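Side-chain contacts in probable ABC transporter extracellular-binding protein yckB (Bacillus subtilis, PDB 2IEE), which probably serves as the extracellular solute-binding component of an ABC import system, belonging to bacterial solute-binding protein family 3: residues V53-A58 / V65-M70; D73-A78 / A87-D92; V155-A160 / L166-N171. One frame throughout, in Å; residues are numbered along the deposited sequence.

Contact 1: residues V53-A58 / V65-M70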
loop_
_atom_site.group_PDB
_atom_site.type_symbol
_atom_site.label_atom_id
_atom_site.label_comp_id
_atom_site.label_asym_id
_atom_site.label_seq_id
_atom_site.Cartn_x
_atom_site.Cartn_y
_atom_site.Cartn_z
ATOM N N VAL A 53 0.061 9.723 -8.277
ATOM C CA VAL A 53 -0.432 10.769 -7.389
ATOM C C VAL A 53 0.653 11.822 -7.191
ATOM O O VAL A 53 0.389 13.017 -7.241
ATOM C CB VAL A 53 -0.832 10.198 -6.003
ATOM C CG1 VAL A 53 -1.071 11.337 -5.021
ATOM C CG2 VAL A 53 -2.097 9.345 -6.135
ATOM N N VAL A 54 1.877 11.366 -6.956
ATOM C CA VAL A 54 3.001 12.270 -6.763
ATOM C C VAL A 54 3.302 13.030 -8.058
ATOM O O VAL A 54 3.475 14.250 -8.057
ATOM C CB VAL A 54 4.263 11.484 -6.338
ATOM C CG1 VAL A 54 5.464 12.411 -6.290
ATOM C CG2 VAL A 54 4.043 10.844 -4.981
ATOM N N ARG A 55 3.356 12.290 -9.163
ATOM C CA ARG A 55 3.642 12.864 -10.472
ATOM C C ARG A 55 2.706 14.033 -10.767
ATOM O O ARG A 55 3.152 15.129 -11.118
ATOM C CB ARG A 55 3.516 11.768 -11.545
ATOM C CG ARG A 55 3.735 12.204 -12.992
ATOM C CD ARG A 55 3.755 10.978 -13.926
ATOM N NE ARG A 55 5.059 10.314 -13.921
ATOM C CZ ARG A 55 5.244 8.999 -13.976
ATOM N NH1 ARG A 55 4.211 8.171 -14.035
ATOM N NH2 ARG A 55 6.476 8.511 -13.988
ATOM N N GLU A 56 1.411 13.799 -10.596
ATOM C CA GLU A 56 0.395 14.814 -10.847
ATOM C C GLU A 56 0.485 15.962 -9.842
ATOM O O GLU A 56 0.330 17.129 -10.204
ATOM C CB GLU A 56 -0.995 14.168 -10.793
ATOM C CG GLU A 56 -2.159 15.100 -11.107
ATOM C CD GLU A 56 -2.096 15.658 -12.520
ATOM O OE1 GLU A 56 -1.558 14.969 -13.411
ATOM O OE2 GLU A 56 -2.597 16.781 -12.746
ATOM N N ALA A 57 0.733 15.637 -8.578
ATOM C CA ALA A 57 0.840 16.670 -7.556
ATOM C C ALA A 57 1.996 17.594 -7.924
ATOM O O ALA A 57 1.879 18.816 -7.858
ATOM C CB ALA A 57 1.077 16.037 -6.188
ATOM N N ALA A 58 3.116 17.002 -8.320
ATOM C CA ALA A 58 4.282 17.781 -8.706
ATOM C C ALA A 58 3.937 18.640 -9.917
ATOM O O ALA A 58 4.338 19.804 -10.003
ATOM C CB ALA A 58 5.449 16.857 -9.030
ATOM N N VAL A 65 9.111 15.246 -12.116
ATOM C CA VAL A 65 9.517 14.335 -11.066
ATOM C C VAL A 65 10.649 13.428 -11.503
ATOM O O VAL A 65 10.640 12.892 -12.606
ATOM C CB VAL A 65 8.348 13.451 -10.605
ATOM C CG1 VAL A 65 8.780 12.610 -9.411
ATOM C CG2 VAL A 65 7.154 14.311 -10.258
ATOM N N GLU A 66 11.629 13.268 -10.628
ATOM C CA GLU A 66 12.752 12.396 -10.908
ATOM C C GLU A 66 12.643 11.250 -9.908
ATOM O O GLU A 66 13.005 11.394 -8.742
ATOM C CB GLU A 66 14.072 13.139 -10.717
ATOM C CG GLU A 66 15.248 12.477 -11.405
ATOM C CD GLU A 66 16.545 13.215 -11.153
ATOM O OE1 GLU A 66 16.549 14.462 -11.273
ATOM O OE2 GLU A 66 17.562 12.551 -10.846
ATOM N N PHE A 67 12.124 10.118 -10.366
ATOM C CA PHE A 67 11.963 8.960 -9.508
ATOM C C PHE A 67 13.239 8.138 -9.395
ATOM O O PHE A 67 13.771 7.653 -10.392
ATOM C CB PHE A 67 10.827 8.078 -10.027
ATOM C CG PHE A 67 9.456 8.618 -9.733
ATOM C CD1 PHE A 67 8.965 8.637 -8.429
ATOM C CD2 PHE A 67 8.653 9.113 -10.757
ATOM C CE1 PHE A 67 7.696 9.141 -8.148
ATOM C CE2 PHE A 67 7.377 9.623 -10.489
ATOM C CZ PHE A 67 6.901 9.636 -9.184
ATOM N N LYS A 68 13.727 7.994 -8.169
ATOM C CA LYS A 68 14.922 7.212 -7.906
ATOM C C LYS A 68 14.469 5.896 -7.297
ATOM O O LYS A 68 13.942 5.863 -6.185
ATOM C CB LYS A 68 15.846 7.946 -6.930
ATOM C CG LYS A 68 16.506 9.193 -7.502
ATOM C CD LYS A 68 17.374 8.864 -8.709
ATOM C CE LYS A 68 18.065 10.109 -9.245
ATOM N NZ LYS A 68 18.838 9.832 -10.489
ATOM N N GLU A 69 14.669 4.816 -8.037
ATOM C CA GLU A 69 14.274 3.496 -7.583
ATOM C C GLU A 69 15.328 2.891 -6.672
ATOM O O GLU A 69 16.506 2.854 -7.019
ATOM C CB GLU A 69 14.038 2.592 -8.787
ATOM C CG GLU A 69 12.901 3.074 -9.669
ATOM C CD GLU A 69 12.730 2.228 -10.906
ATOM O OE1 GLU A 69 12.817 0.988 -10.788
ATOM O OE2 GLU A 69 12.497 2.797 -11.993
HETATM N N MSE A 70 14.889 2.420 -5.508
HETATM C CA MSE A 70 15.778 1.812 -4.523
HETATM C C MSE A 70 14.967 0.993 -3.518
HETATM O O MSE A 70 13.746 1.135 -3.431
HETATM C CB MSE A 70 16.556 2.904 -3.780
HETATM C CG MSE A 70 15.663 3.889 -3.034
HETATM SE SE MSE A 70 16.624 5.256 -2.062
HETATM C CE MSE A 70 16.984 6.460 -3.530
#
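V65 CG1 stands anti to the backbone N (chi1 -174°), which leaves CG2 anti to the carbonyl carbon and directed at A58. The second approach is made by R55, which leaves helix 49-60 extended and bends at chi3 (-81°), bringing its guanidinium to the F67 ring. The first meeting is tight: A58 CB to V65 CG2 measures 3.3 Å, below usual van der Waals separation. The same methyl also sits 3.8 Å from R55 CA, so it seats against the helix backbone. V65 CG1 lies over one face of F67, offset toward the rim. V54 CG1 approaches the far end of that ring, 4.3 Å from F67 CZ. R55 NH2 comes obliquely to F67 CE2 at 3.8 Å, with guanidinium and ring planes 85° apart, which rules out parallel stacking. R55 NH1 forms a salt bridge with E52, and NH2 a weak bond with L46 O. Helix 49-60 here packs on strand 64-69, the end of a beta-alpha-beta crossover from strand 22-27. The interface is therefore largely apolar, with one guanidinium brought obliquely against an aromatic ring and its charge paired with E52.

Contact 2: residues D73-A78 / A87-D92; sequences DGMLTA and AANDID
M75, a selenomethionine in this crystal, makes the first shell by touching two residues of 87-92. Its CG lies 3.8 Å from A87 CB, and its SE lies 3.6 Å from N89 CB, so successive atoms of one side chain meet successive inward-facing residues of the other segment. The M75 chain reaches this far because CG stands anti to the backbone N (chi1 -166°) and chi2 is extended; the bend comes at chi3 (-84°) and keeps CE alongside N89. M75 and N89 cross at about a right angle. A second, looser pair stands beside it: L76 CD2 is 4.4 Å from I91 CD1, the leucine starting off to the side and closing in with its end.

The next shell sets these groups in place. G74, at the N-cap position, accepts through its O the backbone bond from A78 N at 2.9 Å, which starts helix 75-81 and fixes where M75 and L76 emerge. On the other segment, A87 is bonded through its backbone to V212 of strand 197-214, and A88 to A26 of strand 22-27. D90 is held by a salt bridge to K108 and, through its N, by E50.

In the fold, helix 75-81 thus packs on the segment following strand 86-87, an outer strand of the parallel sheet, and M75 also touches A26 of the neighbouring strand 22-27. Four of the five touching residues are buried. M75-A87 and L76-I91 are apolar pairs, and M75 SE meets the CB of N89. The chemistry is that of dispersion, centred on the M75 side chain, whose selenium is that of the labelled crystal; polar bonding lies around the contact, in backbone bonds and in side-chain bonds such as D90 to K108.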
loop_
_atom_site.group_PDB
_atom_site.type_symbol
_atom_site.label_atom_id
_atom_site.label_comp_id
_atom_site.label_asym_id
_atom_site.label_seq_id
_atom_site.Cartn_x
_atom_site.Cartn_y
_atom_site.Cartn_z
ATOM N N ASP A 73 14.918 -0.064 2.337
ATOM C CA ASP A 73 16.002 0.173 3.278
ATOM C C ASP A 73 16.894 1.318 2.809
ATOM O O ASP A 73 17.285 1.374 1.646
ATOM C CB ASP A 73 16.842 -1.097 3.444
ATOM C CG ASP A 73 18.002 -0.904 4.400
ATOM O OD1 ASP A 73 17.755 -0.507 5.563
ATOM O OD2 ASP A 73 19.160 -1.149 3.993
ATOM N N GLY A 74 17.211 2.229 3.723
ATOM C CA GLY A 74 18.057 3.357 3.380
ATOM C C GLY A 74 17.307 4.468 2.671
ATOM O O GLY A 74 17.857 5.536 2.409
HETATM N N MSE A 75 16.042 4.213 2.362
HETATM C CA MSE A 75 15.213 5.192 1.677
HETATM C C MSE A 75 15.008 6.399 2.583
HETATM O O MSE A 75 15.227 7.539 2.175
HETATM C CB MSE A 75 13.867 4.562 1.314
HETATM C CG MSE A 75 13.049 5.349 0.307
HETATM SE SE MSE A 75 11.479 4.358 -0.260
HETATM C CE MSE A 75 12.275 3.266 -1.643
ATOM N N LEU A 76 14.589 6.144 3.817
ATOM C CA LEU A 76 14.361 7.214 4.779
ATOM C C LEU A 76 15.667 7.949 5.057
ATOM O O LEU A 76 15.668 9.155 5.312
ATOM C CB LEU A 76 13.806 6.638 6.083
ATOM C CG LEU A 76 12.443 5.950 6.008
ATOM C CD1 LEU A 76 12.212 5.155 7.278
ATOM C CD2 LEU A 76 11.348 6.982 5.816
ATOM N N THR A 77 16.777 7.216 5.010
ATOM C CA THR A 77 18.092 7.801 5.250
ATOM C C THR A 77 18.438 8.756 4.115
ATOM O O THR A 77 19.106 9.768 4.319
ATOM C CB THR A 77 19.187 6.712 5.335
ATOM O OG1 THR A 77 18.962 5.897 6.491
ATOM C CG2 THR A 77 20.565 7.345 5.433
ATOM N N ALA A 78 17.977 8.420 2.917
ATOM C CA ALA A 78 18.232 9.241 1.747
ATOM C C ALA A 78 17.472 10.549 1.886
ATOM O O ALA A 78 17.900 11.588 1.382
ATOM C CB ALA A 78 17.800 8.507 0.493
ATOM N N ALA A 87 10.189 10.507 -0.233
ATOM C CA ALA A 87 10.079 9.075 -0.472
ATOM C C ALA A 87 8.596 8.713 -0.547
ATOM O O ALA A 87 7.807 9.098 0.322
ATOM C CB ALA A 87 10.755 8.304 0.650
ATOM N N ALA A 88 8.224 7.993 -1.600
ATOM C CA ALA A 88 6.842 7.568 -1.808
ATOM C C ALA A 88 6.874 6.062 -2.015
ATOM O O ALA A 88 7.171 5.583 -3.108
ATOM C CB ALA A 88 6.259 8.256 -3.036
ATOM N N ASN A 89 6.568 5.311 -0.969
ATOM C CA ASN A 89 6.626 3.869 -1.085
ATOM C C ASN A 89 5.692 3.172 -0.111
ATOM O O ASN A 89 6.132 2.343 0.681
ATOM C CB ASN A 89 8.067 3.400 -0.843
ATOM C CG ASN A 89 8.321 1.992 -1.361
ATOM O OD1 ASN A 89 9.015 1.202 -0.720
ATOM N ND2 ASN A 89 7.772 1.679 -2.534
ATOM N N ASP A 90 4.411 3.523 -0.154
ATOM C CA ASP A 90 3.423 2.891 0.708
ATOM C C ASP A 90 3.859 2.920 2.180
ATOM O O ASP A 90 3.643 1.964 2.924
ATOM C CB ASP A 90 3.227 1.443 0.239
ATOM C CG ASP A 90 1.866 0.887 0.600
ATOM O OD1 ASP A 90 0.848 1.556 0.306
ATOM O OD2 ASP A 90 1.815 -0.226 1.162
ATOM N N ILE A 91 4.461 4.029 2.598
ATOM C CA ILE A 91 4.938 4.161 3.966
ATOM C C ILE A 91 3.838 4.642 4.910
ATOM O O ILE A 91 3.250 5.704 4.708
ATOM C CB ILE A 91 6.128 5.128 4.019
ATOM C CG1 ILE A 91 7.199 4.658 3.031
ATOM C CG2 ILE A 91 6.695 5.183 5.425
ATOM C CD1 ILE A 91 8.350 5.616 2.856
ATOM N N ASP A 92 3.569 3.852 5.946
ATOM C CA ASP A 92 2.523 4.198 6.897
ATOM C C ASP A 92 2.869 5.420 7.728
ATOM O O ASP A 92 4.038 5.692 8.024
ATOM C CB ASP A 92 2.232 3.033 7.854
ATOM C CG ASP A 92 1.827 1.755 7.133
ATOM O OD1 ASP A 92 1.100 1.834 6.121
ATOM O OD2 ASP A 92 2.227 0.664 7.594
#

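Contact 3: residues V155-A160 / L166-N171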
loop_
_atom_site.group_PDB
_atom_site.type_symbol
_atom_site.label_atom_id
_atom_site.label_comp_id
_atom_site.label_asym_id
_atom_site.label_seq_id
_atom_site.Cartn_x
_atom_site.Cartn_y
_atom_site.Cartn_z
ATOM N N VAL A 155 2.359 -21.684 6.561
ATOM C CA VAL A 155 2.671 -22.576 5.452
ATOM C C VAL A 155 3.892 -22.056 4.702
ATOM O O VAL A 155 3.917 -20.909 4.255
ATOM C CB VAL A 155 1.481 -22.698 4.479
ATOM C CG1 VAL A 155 1.842 -23.632 3.333
ATOM C CG2 VAL A 155 0.258 -23.222 5.219
ATOM N N ILE A 156 4.911 -22.900 4.583
ATOM C CA ILE A 156 6.133 -22.514 3.889
ATOM C C ILE A 156 6.106 -22.910 2.421
ATOM O O ILE A 156 6.033 -24.092 2.094
ATOM C CB ILE A 156 7.379 -23.160 4.538
ATOM C CG1 ILE A 156 7.666 -22.506 5.886
ATOM C CG2 ILE A 156 8.588 -22.980 3.639
ATOM C CD1 ILE A 156 8.006 -21.036 5.767
ATOM N N TYR A 157 6.164 -21.913 1.544
ATOM C CA TYR A 157 6.175 -22.152 0.105
ATOM C C TYR A 157 7.587 -21.958 -0.436
ATOM O O TYR A 157 8.332 -21.101 0.043
ATOM C CB TYR A 157 5.248 -21.177 -0.619
ATOM C CG TYR A 157 3.786 -21.555 -0.612
ATOM C CD1 TYR A 157 2.972 -21.288 0.491
ATOM C CD2 TYR A 157 3.207 -22.144 -1.731
ATOM C CE1 TYR A 157 1.604 -21.592 0.465
ATOM C CE2 TYR A 157 1.855 -22.457 -1.765
ATOM C CZ TYR A 157 1.057 -22.176 -0.672
ATOM O OH TYR A 157 -0.282 -22.480 -0.737
ATOM N N ASP A 158 7.953 -22.746 -1.438
ATOM C CA ASP A 158 9.277 -22.636 -2.032
ATOM C C ASP A 158 9.356 -21.338 -2.826
ATOM O O ASP A 158 10.158 -20.456 -2.521
ATOM C CB ASP A 158 9.542 -23.830 -2.950
ATOM C CG ASP A 158 10.964 -23.857 -3.478
ATOM O OD1 ASP A 158 11.342 -22.920 -4.216
ATOM O OD2 ASP A 158 11.704 -24.814 -3.154
ATOM N N ASN A 159 8.509 -21.222 -3.840
ATOM C CA ASN A 159 8.474 -20.027 -4.675
ATOM C C ASN A 159 7.196 -20.076 -5.499
ATOM O O ASN A 159 7.211 -20.485 -6.658
ATOM C CB ASN A 159 9.695 -19.993 -5.595
ATOM C CG ASN A 159 9.733 -18.757 -6.463
ATOM O OD1 ASN A 159 9.767 -17.631 -5.961
ATOM N ND2 ASN A 159 9.728 -18.956 -7.776
ATOM N N ALA A 160 6.093 -19.657 -4.892
ATOM C CA ALA A 160 4.797 -19.690 -5.554
ATOM C C ALA A 160 4.323 -18.345 -6.079
ATOM O O ALA A 160 4.934 -17.309 -5.825
ATOM C CB ALA A 160 3.758 -20.262 -4.604
ATOM N N LEU A 166 -3.899 -18.544 -3.956
ATOM C CA LEU A 166 -5.354 -18.485 -3.972
ATOM C C LEU A 166 -6.018 -19.837 -4.251
ATOM O O LEU A 166 -7.003 -20.188 -3.602
ATOM C CB LEU A 166 -5.810 -17.441 -4.997
ATOM C CG LEU A 166 -5.296 -16.016 -4.734
ATOM C CD1 LEU A 166 -5.555 -15.146 -5.958
ATOM C CD2 LEU A 166 -5.984 -15.424 -3.498
ATOM N N LYS A 167 -5.481 -20.595 -5.204
ATOM C CA LYS A 167 -6.062 -21.896 -5.533
ATOM C C LYS A 167 -5.942 -22.903 -4.398
ATOM O O LYS A 167 -6.814 -23.753 -4.228
ATOM C CB LYS A 167 -5.419 -22.478 -6.797
ATOM C CG LYS A 167 -5.728 -21.686 -8.048
ATOM C CD LYS A 167 -5.354 -22.455 -9.302
ATOM C CE LYS A 167 -5.554 -21.598 -10.545
ATOM N NZ LYS A 167 -6.941 -21.049 -10.640
ATOM N N ASP A 168 -4.865 -22.811 -3.624
ATOM C CA ASP A 168 -4.665 -23.722 -2.505
ATOM C C ASP A 168 -5.696 -23.448 -1.421
ATOM O O ASP A 168 -6.068 -24.344 -0.660
ATOM C CB ASP A 168 -3.243 -23.583 -1.942
ATOM C CG ASP A 168 -2.182 -24.053 -2.925
ATOM O OD1 ASP A 168 -2.462 -24.996 -3.698
ATOM O OD2 ASP A 168 -1.071 -23.487 -2.922
ATOM N N VAL A 169 -6.147 -22.202 -1.335
ATOM C CA VAL A 169 -7.169 -21.863 -0.360
ATOM C C VAL A 169 -8.454 -22.504 -0.872
ATOM O O VAL A 169 -9.135 -23.235 -0.147
ATOM C CB VAL A 169 -7.395 -20.346 -0.255
ATOM C CG1 VAL A 169 -8.650 -20.070 0.579
ATOM C CG2 VAL A 169 -6.191 -19.680 0.375
ATOM N N ALA A 170 -8.763 -22.226 -2.135
ATOM C CA ALA A 170 -9.958 -22.759 -2.785
ATOM C C ALA A 170 -9.978 -24.282 -2.733
ATOM O O ALA A 170 -11.020 -24.889 -2.524
ATOM C CB ALA A 170 -10.013 -22.294 -4.241
ATOM N N ASN A 171 -8.811 -24.883 -2.919
ATOM C CA ASN A 171 -8.663 -26.336 -2.917
ATOM C C ASN A 171 -8.757 -26.971 -1.547
ATOM O O ASN A 171 -8.992 -28.169 -1.437
ATOM C CB ASN A 171 -7.312 -26.723 -3.517
ATOM C CG ASN A 171 -7.292 -26.592 -5.008
ATOM O OD1 ASN A 171 -6.227 -26.536 -5.620
ATOM N ND2 ASN A 171 -8.475 -26.556 -5.613
#
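Y157 and D168 carry the whole contact, and its main component is a hydrogen bond. Y157 OH donates to D168 OD2 over 2.5 Å, a short separation whose exact value deserves caution at this resolution. The hydroxyl reaches OD2 on its anti side and 25° out of the carboxylate plane, so the bond is tilted from that plane. Seen from the tyrosine, the oxygen lies at the ring edge, in plane, and the ring and carboxylate planes differ by only 24°. Each side chain has CG anti to its own carbonyl carbon and beside the backbone N (chi1 -82° for Y157), and with these torsions the hydroxyl and the carboxylate meet from opposite directions.

Van der Waals contacts follow from this geometry: Y157 CE2 lies 3.3 Å from D168 OD2, and Y157 OH lies 3.4 Å from D168 CB.

Ionic and aromatic interactions position the pair. D168 OD1 forms a salt bridge with R173 and a weak hydrogen bond with Q164, while OD2 takes the Y157 hydroxyl; the nearby positive charge would be expected to favour the ionised acid. The Y157 ring meets Y165 edge-to-face, while its side chain also rests on A136.

The arrangement belongs to the second alpha/beta region of the fold, where the loop after edge strand 153-154 is tied back onto helix 162-171, the connection leading to parallel strand 176-180, as expected of a beta-alpha-beta unit in a solute-binding protein.

Going from the N terminus, contact 1 closes the short turn between helix 49-60 and strand 64-69. Contact 2 opens just afterwards and closes the loop that runs through helix 75-81 and strand 86-87. Contact 3 closes the loop from strand 153-154 into helix 162-171. All three lie in series; none nests in or crosses another. Contacts 1 and 2 have centres 13 Å apart and touch, V54 CG2 lying 3.9 Å from A88 CB. Both adjoin the parallel sheet, contact 1 at strand 64-69 and contact 2 at the segment after strand 86-87. Contact 3 belongs to the mixed sheet, its centre about 35 Å from that of contact 1, on the opposite side of the chain's centre.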